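Local coordinates for protein Cry23AA1 (Bacillus thuringiensis, PDB 4RHZ) that probably acts with its partner Cry37Aa1 as a binary, zinc-binding insecticidal toxin of the aerolysin type, likely forming pores in target membranes, at residues A[150-155]-A[227-232]; A[136-141]-A[248-253]. All coordinates share one frame; numbering follows the deposited sequence. Where two conformers were deposited one is given.

Contact 1 (A[150-155]-A[227-232])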
loop_
_atom_site.group_PDB
_atom_site.type_symbol
_atom_site.label_atom_id
_atom_site.label_comp_id
_atom_site.label_asym_id
_atom_site.label_seq_id
_atom_site.Cartn_x
_atom_site.Cartn_y
_atom_site.Cartn_z
ATOM N N ALA A 150 -12.737 14.615 19.307
ATOM C CA ALA A 150 -13.105 13.589 18.339
ATOM C C ALA A 150 -12.177 13.859 17.139
ATOM O O ALA A 150 -12.246 14.949 16.498
ATOM C CB ALA A 150 -14.609 13.645 17.927
ATOM N N ALA A 151 -11.254 12.935 16.918
ATOM C CA ALA A 151 -10.264 13.086 15.792
ATOM C C ALA A 151 -10.715 12.196 14.614
ATOM O O ALA A 151 -11.065 11.045 14.792
ATOM C CB ALA A 151 -8.837 12.709 16.275
ATOM N N TYR A 152 -10.700 12.742 13.416
ATOM C CA TYR A 152 -11.057 11.965 12.215
ATOM C C TYR A 152 -9.789 11.344 11.627
ATOM O O TYR A 152 -8.811 12.052 11.322
ATOM C CB TYR A 152 -11.716 12.943 11.209
ATOM C CG TYR A 152 -12.449 12.295 10.074
ATOM C CD1 TYR A 152 -13.245 11.168 10.294
ATOM C CD2 TYR A 152 -12.439 12.868 8.801
ATOM C CE1 TYR A 152 -13.968 10.613 9.266
ATOM C CE2 TYR A 152 -13.143 12.283 7.753
ATOM C CZ TYR A 152 -13.889 11.200 7.993
ATOM O OH TYR A 152 -14.628 10.674 6.996
ATOM N N ILE A 153 -9.792 10.018 11.523
ATOM C CA ILE A 153 -8.628 9.241 11.110
ATOM C C ILE A 153 -8.947 8.606 9.738
ATOM O O ILE A 153 -10.014 7.966 9.595
ATOM C CB ILE A 153 -8.350 8.001 12.039
ATOM C CG1 ILE A 153 -7.823 8.320 13.473
ATOM C CG2 ILE A 153 -7.300 7.127 11.441
ATOM C CD1 ILE A 153 -7.447 9.711 13.713
ATOM N N ILE A 154 -8.051 8.762 8.747
ATOM C CA ILE A 154 -8.181 8.031 7.469
ATOM C C ILE A 154 -7.049 6.987 7.378
ATOM O O ILE A 154 -5.862 7.318 7.562
ATOM C CB ILE A 154 -8.288 9.009 6.273
ATOM C CG1 ILE A 154 -8.972 8.362 5.053
ATOM C CG2 ILE A 154 -6.953 9.587 5.904
ATOM C CD1 ILE A 154 -8.328 7.129 4.573
ATOM N N GLN A 155 -7.423 5.740 7.179
ATOM C CA GLN A 155 -6.489 4.681 7.097
ATOM C C GLN A 155 -6.114 4.434 5.600
ATOM O O GLN A 155 -6.923 3.944 4.831
ATOM C CB GLN A 155 -7.059 3.429 7.748
ATOM C CG GLN A 155 -6.119 2.316 7.772
ATOM C CD GLN A 155 -6.599 1.172 8.589
ATOM O OE1 GLN A 155 -6.922 0.100 8.059
ATOM N NE2 GLN A 155 -6.668 1.380 9.921
ATOM N N SER A 227 -12.256 4.964 7.328
ATOM C CA SER A 227 -12.280 6.139 8.187
ATOM C C SER A 227 -12.614 5.623 9.599
ATOM O O SER A 227 -13.286 4.586 9.773
ATOM C CB SER A 227 -13.296 7.178 7.690
ATOM O OG SER A 227 -14.633 6.625 7.769
ATOM N N ILE A 228 -12.052 6.289 10.596
ATOM C CA ILE A 228 -12.292 5.975 11.982
ATOM C C ILE A 228 -12.515 7.345 12.711
ATOM O O ILE A 228 -11.892 8.380 12.346
ATOM C CB ILE A 228 -11.074 5.261 12.560
ATOM C CG1 ILE A 228 -10.970 3.856 12.004
ATOM C CG2 ILE A 228 -11.169 5.134 14.101
ATOM C CD1 ILE A 228 -9.610 3.198 12.276
ATOM N N ILE A 229 -13.428 7.370 13.690
ATOM C CA ILE A 229 -13.595 8.547 14.573
ATOM C C ILE A 229 -13.018 8.172 15.903
ATOM O O ILE A 229 -13.461 7.209 16.537
ATOM C CB ILE A 229 -15.041 8.946 14.702
ATOM C CG1 ILE A 229 -15.504 9.511 13.339
ATOM C CG2 ILE A 229 -15.183 10.008 15.791
ATOM C CD1 ILE A 229 -16.978 9.663 13.205
ATOM N N GLN A 230 -11.982 8.872 16.321
ATOM C CA GLN A 230 -11.286 8.444 17.489
ATOM C C GLN A 230 -11.629 9.446 18.603
ATOM O O GLN A 230 -11.356 10.653 18.481
ATOM C CB GLN A 230 -9.760 8.462 17.183
ATOM C CG GLN A 230 -8.849 8.371 18.375
ATOM C CD GLN A 230 -7.413 8.770 18.057
ATOM O OE1 GLN A 230 -6.719 8.032 17.338
ATOM N NE2 GLN A 230 -6.929 9.881 18.651
ATOM N N VAL A 231 -12.214 8.951 19.688
ATOM C CA VAL A 231 -12.783 9.879 20.710
ATOM C C VAL A 231 -12.064 9.757 22.014
ATOM O O VAL A 231 -12.022 8.663 22.635
ATOM C CB VAL A 231 -14.285 9.649 20.922
ATOM C CG1 VAL A 231 -14.848 10.671 21.998
ATOM C CG2 VAL A 231 -15.065 9.858 19.575
ATOM N N THR A 232 -11.508 10.887 22.441
ATOM C CA THR A 232 -10.915 10.995 23.785
ATOM C C THR A 232 -11.729 11.873 24.765
ATOM O O THR A 232 -11.995 13.049 24.472
ATOM C CB THR A 232 -9.440 11.551 23.697
ATOM O OG1 THR A 232 -8.663 10.649 22.866
ATOM C CG2 THR A 232 -8.819 11.549 25.021
#
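Strands 150-155 and 227-232 run side by side as an antiparallel ladder in the long, twisted beta sheet of this aerolysin-type toxin, their directions 156° apart. Two hydrogen-bonded pairs hold the backbones. Ala-151 and Gln-230 exchange a nearly straight couple, with Ala-151 N to Gln-230 O at 2.8 Å; Ile-153 and Ile-228 exchange a somewhat more bent one, with Ile-153 N to Ile-228 O at 2.8 Å, and every donor lies in the plane of the carbonyl it meets. CA-H...O contacts fill the steps between, the shortest from Ser-227 CA to Ile-153 O at 3.2 Å.

Apolar packing differs on the two faces. Ala-150, Tyr-152, Ser-227 and Ile-229 look toward strands 67-90 and 126-142, while Val-231 on the same face packs on Tyr-248 and Ile-250. Here Tyr-152, its CG anti to the backbone N (chi1 -166°), lays its ring obliquely along the other strand, with CD1 4.1 Å from Ile-229 CG1 and CE1 passing Ser-227 CB; Phe-73 stacks on the same ring. On the face of Ala-151, Ile-153, Ile-228 and Gln-230, the branch points of the two isoleucines meet, Ile-153 CB to Ile-228 CB at 3.9 Å. The extended Gln-230 crosses Ile-153 obliquely, and CG1 of Ile-153 lies 4.0 Å from Gln-230 OE1.

Several polar ends find partners outside the ladder. The amide of Gln-230 is gripped at both atoms by the Cry37Aa1 chain, OE1 by the backbone N of its Cys-99 and NE2 by the O of its Lys-97, so this face carries part of the binary interface. Gln-155 NE2 bonds to Asn-51 OD1 while skirting CD1 of Ile-228. Tyr-152 OH and Ser-227 OG each hydrogen-bond to the same third atom, OD1 of Asp-136.

Contact 2 (A[136-141]-A[248-253]); sequences DSTKVT and YLINGS
A single side-chain hydrogen bond and two side-chain packing contacts join strands 136-141 and 248-253, which face each other across a curled, branched sheet of the aerolysin-type fold, without pairing directly. Their axes come within 7.0 Å and their directions differ by 149°. Asp-136 makes the polar touch: Ser-253 OG donates to its OD2 at 2.6 Å, arriving from above the carboxylate plane, about 30° out of it. The same oxygen is pressed against the backbone, with Asp-136 OD2 only 2.9 Å from Gly-252 C, and the missing side chain of that glycine leaves the carboxylate room to come so close.

Further along, Thr-138 and Ile-250 meet tip to tip. CD1 of Ile-250 reaches Thr-138 CG2 at 3.6 Å and lies equally near its OG1, so the methyl sits against both branches of the threonine. Val-140 turns CG2 anti to its backbone N, toward the tyrosine of the other strand. That methyl comes in at the edge of the Tyr-248 ring, near its plane, and Val-140 CG2 lies just 3.1 Å from Tyr-248 OH, a tight fit. Tyr-248 reaches it with CG in the crowded position between backbone N and carbonyl carbon (chi1 56°).

Behind this first shell, neighbouring strands fix the backbones: Asp-136, Thr-138 and Val-140 bond to Phe-73, Val-71 and Ser-69 of strand 67-90, while Tyr-248 and Ile-250 bond to Val-231 and Ile-229. OD1 of the buried Asp-136 is already held by two hydroxyls of the 150-155/227-232 ladder, and three hydroxyls gathered around the group would be expected to stabilise its negative charge. Ser-227 is the second-shell link as well, because its OG also takes the hydrogen bond from the backbone N of Ser-253.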
loop_
_atom_site.group_PDB
_atom_site.type_symbol
_atom_site.label_atom_id
_atom_site.label_comp_id
_atom_site.label_asym_id
_atom_site.label_seq_id
_atom_site.Cartn_x
_atom_site.Cartn_y
_atom_site.Cartn_z
ATOM N N ASP A 136 -18.589 11.174 7.677
ATOM C CA ASP A 136 -18.920 10.293 8.753
ATOM C C ASP A 136 -19.462 11.160 9.891
ATOM O O ASP A 136 -19.083 12.348 10.030
ATOM C CB ASP A 136 -17.628 9.569 9.213
ATOM C CG ASP A 136 -17.154 8.446 8.240
ATOM O OD1 ASP A 136 -16.087 8.628 7.570
ATOM O OD2 ASP A 136 -17.803 7.373 8.190
ATOM N N SER A 137 -20.305 10.578 10.736
ATOM C CA SER A 137 -20.717 11.289 11.939
ATOM C C SER A 137 -21.181 10.334 12.975
ATOM O O SER A 137 -21.473 9.171 12.688
ATOM C CB SER A 137 -21.786 12.327 11.668
ATOM O OG SER A 137 -22.887 11.661 11.205
ATOM N N THR A 138 -21.144 10.789 14.222
ATOM C CA THR A 138 -21.507 9.906 15.324
ATOM C C THR A 138 -21.967 10.851 16.449
ATOM O O THR A 138 -21.687 12.077 16.419
ATOM C CB THR A 138 -20.353 9.012 15.733
ATOM O OG1 THR A 138 -20.806 7.943 16.574
ATOM C CG2 THR A 138 -19.225 9.798 16.425
ATOM N N LYS A 139 -22.704 10.278 17.397
ATOM C CA LYS A 139 -23.397 11.045 18.401
ATOM C C LYS A 139 -22.736 10.633 19.687
ATOM O O LYS A 139 -22.769 9.479 20.094
ATOM C CB LYS A 139 -24.851 10.651 18.386
ATOM C CG LYS A 139 -25.831 11.736 18.822
ATOM C CD LYS A 139 -27.108 11.050 19.423
ATOM C CE LYS A 139 -28.352 11.918 19.312
ATOM N NZ LYS A 139 -29.617 11.100 19.223
ATOM N N VAL A 140 -22.076 11.562 20.326
ATOM C CA VAL A 140 -21.389 11.160 21.532
ATOM C C VAL A 140 -22.078 11.750 22.765
ATOM O O VAL A 140 -22.651 12.844 22.726
ATOM C CB VAL A 140 -19.876 11.575 21.509
ATOM C CG1 VAL A 140 -19.725 13.050 21.274
ATOM C CG2 VAL A 140 -19.213 11.221 22.849
ATOM N N THR A 141 -21.984 11.007 23.851
ATOM C CA THR A 141 -22.440 11.480 25.139
ATOM C C THR A 141 -21.242 12.005 25.909
ATOM O O THR A 141 -20.318 11.247 26.204
ATOM C CB THR A 141 -23.081 10.332 25.909
ATOM O OG1 THR A 141 -24.235 9.897 25.190
ATOM C CG2 THR A 141 -23.503 10.787 27.321
ATOM N N TYR A 248 -11.711 5.927 22.984
ATOM C CA TYR A 248 -12.353 4.776 22.294
ATOM C C TYR A 248 -12.535 5.112 20.791
ATOM O O TYR A 248 -12.458 6.277 20.400
ATOM C CB TYR A 248 -13.720 4.383 22.928
ATOM C CG TYR A 248 -14.714 5.535 22.988
ATOM C CD1 TYR A 248 -15.722 5.671 22.033
ATOM C CD2 TYR A 248 -14.654 6.489 24.013
ATOM C CE1 TYR A 248 -16.615 6.745 22.072
ATOM C CE2 TYR A 248 -15.570 7.572 24.082
ATOM C CZ TYR A 248 -16.547 7.684 23.122
ATOM O OH TYR A 248 -17.419 8.771 23.152
ATOM N N LEU A 249 -12.735 4.103 19.946
ATOM C CA LEU A 249 -12.757 4.335 18.484
ATOM C C LEU A 249 -14.038 3.865 17.900
ATOM O O LEU A 249 -14.496 2.776 18.214
ATOM C CB LEU A 249 -11.635 3.575 17.824
ATOM C CG LEU A 249 -10.219 3.854 18.342
ATOM C CD1 LEU A 249 -9.283 2.768 17.822
ATOM C CD2 LEU A 249 -9.748 5.181 17.991
ATOM N N ILE A 250 -14.636 4.699 17.069
ATOM C CA ILE A 250 -15.885 4.368 16.428
ATOM C C ILE A 250 -15.605 4.196 14.890
ATOM O O ILE A 250 -15.077 5.109 14.243
ATOM C CB ILE A 250 -16.868 5.545 16.618
ATOM C CG1 ILE A 250 -17.202 5.761 18.100
ATOM C CG2 ILE A 250 -18.175 5.342 15.762
ATOM C CD1 ILE A 250 -17.736 7.168 18.318
ATOM N N ASN A 251 -15.901 3.026 14.330
ATOM C CA ASN A 251 -15.836 2.855 12.872
ATOM C C ASN A 251 -16.678 3.845 12.127
ATOM O O ASN A 251 -17.860 4.031 12.471
ATOM C CB ASN A 251 -16.240 1.473 12.509
ATOM C CG ASN A 251 -15.265 0.513 13.013
ATOM O OD1 ASN A 251 -14.034 0.786 13.003
ATOM N ND2 ASN A 251 -15.754 -0.607 13.482
ATOM N N GLY A 252 -16.035 4.513 11.169
ATOM C CA GLY A 252 -16.707 5.444 10.277
ATOM C C GLY A 252 -17.176 4.652 9.070
ATOM O O GLY A 252 -18.171 3.972 9.178
ATOM N N SER A 253 -16.411 4.664 7.971
ATOM C CA SER A 253 -16.792 4.014 6.704
ATOM C C SER A 253 -15.683 3.105 6.143
ATOM O O SER A 253 -14.504 3.320 6.415
ATOM C CB SER A 253 -17.069 5.057 5.620
ATOM O OG SER A 253 -18.025 6.015 5.971
#

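In the fold
The centres of the two contacts lie about 8 Å apart, on the same side of the chain's centre. Along the chain the order is 136-141, 150-155, 227-232, 248-253, so contact 1 is nested inside the loop that contact 2 closes. Contact 1 joins directly paired strands; contact 2 joins two non-adjacent strands of the same sheet, 246-254, the neighbour of 211-235, and 126-142, which packs on the side of the ladder bearing Tyr-152, Ser-227 and Ile-229. They touch where Asp-136 OD1 meets Ser-227 OG and Tyr-152 OH, and where Gln-230 CG packs on Leu-249 CD2 at 3.3 Å. The side chains of Ser-253 and Ser-227 lie about 13 and 14 Å from the zinc ion.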